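Local coordinates for protein PelA (Pseudomonas aeruginosa, PDB 5TCB) that is the glycoside hydrolase domain of a larger protein that may also act as a deacetylase, and probably cleaves glycosidic bonds in a polysaccharide, at residues 27-32 / 170-175; 150-155 / 180-185. All coordinates share one frame; numbering follows the deposited sequence.

Contact 1: residues 27-32 / 170-175; sequences VAFWYA and KLFFNR
F172 meets V27 and F29 inside a (beta/alpha)8 barrel, where the fifth parallel strand, 170-174, faces the first, 27-30, across the interior. Their backbones stay well apart, 11.4 Å from V27 CA to F172 CA, so the gap is bridged by side chains alone. After K170, L171 turns to the outside of the barrel and packs on L132 of the neighbouring strand. F172 then points inward. With CG anti to the backbone N (chi1 -179°), its ring is carried straight out toward the first strand, and its CE2–CZ side does the touching. F29 comes from the opposite direction: its CZ lies 3.9 Å from F172 CE2 and equally far from F172 CZ. The two rings meet obliquely, planes at 50° and centroids 5.9 Å apart. V27 comes to the edge of the F172 ring, near its plane, with CG2 4.2 Å from F172 CE2. F133 makes edge-to-face pairs with both phenylalanines, and W45 makes another with F172, which gives the barrel interior here an aromatic filling. F173 turns outward again. N174 points inward, where its ND2 donates to both D135 OD1 and E193 OE2. At the strand's end R175 leaves the sheet, and its NH2 hydrogen-bonds to the backbone O of E193.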
# COMPACT_ATOMS: atom_id res chain seq x y z
N VAL A 27 3.16 -11.73 5.44
CA VAL A 27 3.29 -10.72 4.39
C VAL A 27 4.66 -10.06 4.51
O VAL A 27 5.17 -9.86 5.62
CB VAL A 27 2.13 -9.69 4.46
CG1 VAL A 27 2.15 -8.89 5.78
CG2 VAL A 27 2.16 -8.79 3.28
N ALA A 28 5.25 -9.76 3.36
CA ALA A 28 6.44 -8.94 3.26
C ALA A 28 6.25 -7.86 2.21
O ALA A 28 5.47 -8.01 1.26
CB ALA A 28 7.69 -9.80 2.92
N PHE A 29 6.98 -6.75 2.39
CA PHE A 29 7.03 -5.63 1.46
C PHE A 29 8.48 -5.37 1.13
O PHE A 29 9.31 -5.27 2.04
CB PHE A 29 6.45 -4.35 2.07
CG PHE A 29 4.95 -4.35 2.28
CD1 PHE A 29 4.38 -5.09 3.30
CD2 PHE A 29 4.12 -3.58 1.47
CE1 PHE A 29 3.01 -5.10 3.51
CE2 PHE A 29 2.74 -3.57 1.67
CZ PHE A 29 2.19 -4.34 2.68
N TRP A 30 8.79 -5.23 -0.17
CA TRP A 30 10.16 -4.96 -0.61
C TRP A 30 10.08 -4.00 -1.78
O TRP A 30 9.58 -4.37 -2.84
CB TRP A 30 10.89 -6.25 -1.00
CG TRP A 30 12.32 -5.98 -1.35
CD1 TRP A 30 12.80 -5.45 -2.54
CD2 TRP A 30 13.47 -6.18 -0.52
NE1 TRP A 30 14.15 -5.33 -2.48
CE2 TRP A 30 14.60 -5.77 -1.26
CE3 TRP A 30 13.67 -6.68 0.77
CZ2 TRP A 30 15.89 -5.82 -0.75
CZ3 TRP A 30 14.94 -6.75 1.28
CH2 TRP A 30 16.05 -6.32 0.53
N TYR A 31 10.55 -2.77 -1.60
CA TYR A 31 10.43 -1.76 -2.64
C TYR A 31 11.75 -1.42 -3.30
O TYR A 31 11.80 -0.54 -4.18
CB TYR A 31 9.83 -0.49 -2.03
CG TYR A 31 8.38 -0.57 -1.59
CD1 TYR A 31 7.54 -1.58 -2.03
CD2 TYR A 31 7.84 0.38 -0.76
CE1 TYR A 31 6.23 -1.63 -1.65
CE2 TYR A 31 6.51 0.33 -0.37
CZ TYR A 31 5.72 -0.66 -0.83
OH TYR A 31 4.40 -0.73 -0.45
N ALA A 32 12.83 -2.03 -2.85
CA ALA A 32 14.17 -1.69 -3.29
C ALA A 32 14.62 -2.57 -4.45
O ALA A 32 13.97 -3.55 -4.82
CB ALA A 32 15.15 -1.83 -2.11
N LYS A 170 -6.04 -9.27 -7.24
CA LYS A 170 -6.47 -8.97 -5.88
C LYS A 170 -6.04 -7.57 -5.52
O LYS A 170 -4.91 -7.18 -5.80
CB LYS A 170 -5.86 -9.96 -4.88
CG LYS A 170 -6.35 -11.37 -5.02
CD LYS A 170 -5.74 -12.26 -3.95
CE LYS A 170 -6.23 -13.68 -4.08
NZ LYS A 170 -7.58 -13.80 -3.51
N LEU A 171 -6.95 -6.80 -4.91
CA LEU A 171 -6.66 -5.42 -4.53
C LEU A 171 -6.42 -5.35 -3.02
O LEU A 171 -7.31 -5.62 -2.21
CB LEU A 171 -7.79 -4.48 -4.97
CG LEU A 171 -8.12 -4.51 -6.47
CD1 LEU A 171 -9.19 -3.49 -6.78
CD2 LEU A 171 -6.88 -4.29 -7.35
N PHE A 172 -5.19 -5.00 -2.67
CA PHE A 172 -4.70 -4.94 -1.30
C PHE A 172 -4.59 -3.44 -1.01
O PHE A 172 -3.70 -2.75 -1.52
CB PHE A 172 -3.37 -5.70 -1.24
CG PHE A 172 -2.70 -5.77 0.10
CD1 PHE A 172 -3.29 -5.33 1.27
CD2 PHE A 172 -1.45 -6.35 0.16
CE1 PHE A 172 -2.59 -5.42 2.48
CE2 PHE A 172 -0.74 -6.46 1.35
CZ PHE A 172 -1.32 -6.00 2.52
N PHE A 173 -5.56 -2.92 -0.27
CA PHE A 173 -5.65 -1.48 -0.03
C PHE A 173 -4.69 -1.08 1.09
O PHE A 173 -4.61 -1.76 2.12
CB PHE A 173 -7.05 -1.07 0.43
CG PHE A 173 -8.11 -0.97 -0.63
CD1 PHE A 173 -8.06 -1.70 -1.79
CD2 PHE A 173 -9.19 -0.12 -0.42
CE1 PHE A 173 -9.10 -1.59 -2.73
CE2 PHE A 173 -10.20 -0.03 -1.32
CZ PHE A 173 -10.16 -0.75 -2.48
N ASN A 174 -4.00 0.05 0.91
CA ASN A 174 -3.39 0.78 2.04
C ASN A 174 -4.43 1.74 2.58
O ASN A 174 -4.73 2.77 1.97
CB ASN A 174 -2.12 1.50 1.63
CG ASN A 174 -1.30 1.95 2.84
OD1 ASN A 174 -1.67 1.64 3.98
ND2 ASN A 174 -0.19 2.65 2.61
N ARG A 175 -5.03 1.40 3.73
CA ARG A 175 -6.13 2.20 4.30
C ARG A 175 -7.24 2.31 3.25
O ARG A 175 -7.68 1.29 2.71
CB ARG A 175 -5.63 3.53 4.82
CG ARG A 175 -4.64 3.45 5.93
CD ARG A 175 -4.25 4.82 6.39
NE ARG A 175 -3.30 4.78 7.50
CZ ARG A 175 -3.36 5.60 8.54
NH1 ARG A 175 -4.30 6.54 8.64
NH2 ARG A 175 -2.44 5.47 9.50

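Contact 2: residues 150-155 / 180-185; sequences GQRRAL and LPELPG
R152 and E182 are joined by a salt bridge at the protein surface, and the arginine can be traced outward from helix 145-165. Beyond CB, CG lies anti to the backbone N, and the side chain runs against F140 on its way out. The chain bends about the CG-CD bond (chi3 69°), which swings the guanidinium round to E182. CZ sits 3.1 Å from E182 OE2, and that oxygen lies at the edge of the guanidinium, near its plane. The helix belongs to the barrel, following the fourth strand and leading into the fifth, while E182 closes a 3-10 segment, 180-182, in the loop between the fifth and sixth strands. At the tip, NH1 donates to E182 OE2 over a short 2.5 Å with an N-H...O angle of 146°. NH2 reaches the same OE2 at 2.9 Å, while OE1 stays 3.8 Å from NH1, so OE2 takes both donors, NH1 firmly and NH2 weakly. The two flat groups stand 70° apart, and NH1 comes to OE2 from above the carboxylate plane. NH1 is also bonded to E178 O, and NH2 forms a second salt bridge with E149 OE2, an oxygen that R153 NE shares.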
# COMPACT_ATOMS: atom_id res chain seq x y z
N GLY A 150 -15.59 15.49 -3.67
CA GLY A 150 -15.54 15.15 -5.08
C GLY A 150 -14.39 14.22 -5.41
O GLY A 150 -14.51 13.32 -6.25
N GLN A 151 -13.24 14.42 -4.74
CA GLN A 151 -12.12 13.51 -4.91
C GLN A 151 -12.44 12.13 -4.36
O GLN A 151 -12.07 11.12 -4.97
CB GLN A 151 -10.88 14.07 -4.21
CG GLN A 151 -10.33 15.30 -4.91
CD GLN A 151 -9.81 14.98 -6.31
OE1 GLN A 151 -8.90 14.17 -6.47
NE2 GLN A 151 -10.37 15.60 -7.32
N ARG A 152 -13.09 12.07 -3.21
CA ARG A 152 -13.42 10.78 -2.60
C ARG A 152 -14.31 9.97 -3.53
O ARG A 152 -14.12 8.77 -3.69
CB ARG A 152 -14.11 11.01 -1.26
CG ARG A 152 -14.34 9.75 -0.47
CD ARG A 152 -15.27 9.93 0.71
NE ARG A 152 -16.64 10.19 0.25
CZ ARG A 152 -17.49 9.24 -0.12
NH1 ARG A 152 -17.15 7.95 -0.05
NH2 ARG A 152 -18.70 9.56 -0.55
N ARG A 153 -15.30 10.63 -4.15
CA ARG A 153 -16.19 9.95 -5.07
C ARG A 153 -15.45 9.51 -6.32
O ARG A 153 -15.70 8.43 -6.85
CB ARG A 153 -17.37 10.86 -5.42
CG ARG A 153 -18.31 11.15 -4.26
CD ARG A 153 -19.43 12.11 -4.68
NE ARG A 153 -20.28 12.44 -3.54
CZ ARG A 153 -21.36 13.22 -3.60
NH1 ARG A 153 -21.72 13.76 -4.75
NH2 ARG A 153 -22.07 13.45 -2.50
N ALA A 154 -14.53 10.34 -6.81
CA ALA A 154 -13.74 9.97 -7.98
C ALA A 154 -12.83 8.79 -7.66
O ALA A 154 -12.60 7.93 -8.52
CB ALA A 154 -12.92 11.15 -8.46
N LEU A 155 -12.30 8.74 -6.44
CA LEU A 155 -11.48 7.61 -6.02
C LEU A 155 -12.32 6.34 -5.97
O LEU A 155 -11.90 5.30 -6.49
CB LEU A 155 -10.85 7.89 -4.65
CG LEU A 155 -10.04 6.74 -4.08
CD1 LEU A 155 -8.89 6.40 -5.00
CD2 LEU A 155 -9.49 7.11 -2.70
N LEU A 180 -13.86 2.51 1.48
CA LEU A 180 -14.19 1.10 1.68
C LEU A 180 -15.67 0.84 1.92
O LEU A 180 -16.18 -0.15 1.37
CB LEU A 180 -13.35 0.53 2.83
CG LEU A 180 -11.93 0.16 2.42
CD1 LEU A 180 -10.97 0.15 3.62
CD2 LEU A 180 -11.92 -1.20 1.72
N PRO A 181 -16.41 1.63 2.70
CA PRO A 181 -17.82 1.28 2.92
C PRO A 181 -18.64 1.28 1.65
O PRO A 181 -19.68 0.60 1.60
CB PRO A 181 -18.29 2.35 3.91
CG PRO A 181 -17.05 2.79 4.62
CD PRO A 181 -15.99 2.76 3.54
N GLU A 182 -18.22 2.00 0.61
CA GLU A 182 -18.92 2.01 -0.67
C GLU A 182 -18.39 0.99 -1.67
O GLU A 182 -18.87 0.95 -2.81
CB GLU A 182 -18.83 3.40 -1.29
CG GLU A 182 -19.70 4.40 -0.57
CD GLU A 182 -19.48 5.80 -1.06
OE1 GLU A 182 -19.45 6.00 -2.29
OE2 GLU A 182 -19.31 6.70 -0.22
N LEU A 183 -17.44 0.15 -1.28
CA LEU A 183 -16.81 -0.82 -2.19
C LEU A 183 -16.84 -2.22 -1.59
O LEU A 183 -15.80 -2.89 -1.50
CB LEU A 183 -15.38 -0.39 -2.50
CG LEU A 183 -15.26 0.98 -3.16
CD1 LEU A 183 -13.79 1.44 -3.09
CD2 LEU A 183 -15.72 0.90 -4.61
N PRO A 184 -18.01 -2.72 -1.21
CA PRO A 184 -18.08 -4.09 -0.67
C PRO A 184 -17.57 -5.09 -1.69
O PRO A 184 -17.87 -5.01 -2.89
CB PRO A 184 -19.57 -4.28 -0.37
CG PRO A 184 -20.26 -3.31 -1.29
CD PRO A 184 -19.35 -2.12 -1.31
N GLY A 185 -16.75 -6.03 -1.21
CA GLY A 185 -16.24 -7.09 -2.06
C GLY A 185 -15.04 -6.73 -2.92
O GLY A 185 -14.56 -7.58 -3.67

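In the fold
Contact 1 is core and contact 2 is surface, with centres about 19 Å apart. They draw on the same neighbourhood of the barrel: helix 145-165 leads into strand 170-174, and the loop carrying 180-185 follows it. Contact 1 joins two strands across the barrel interior through apolar and aromatic packing, while contact 2 ties a helix outside the sheet to a loop by charge. The two meet on the outer side of strand 170-174, where F173 CD2 lies 3.6 Å from L180 CD2 and L183 CD1 approaches F173 CE2. L183 also packs on L159 and A160, giving the loop an apolar hold on the helix inward of the ion pair.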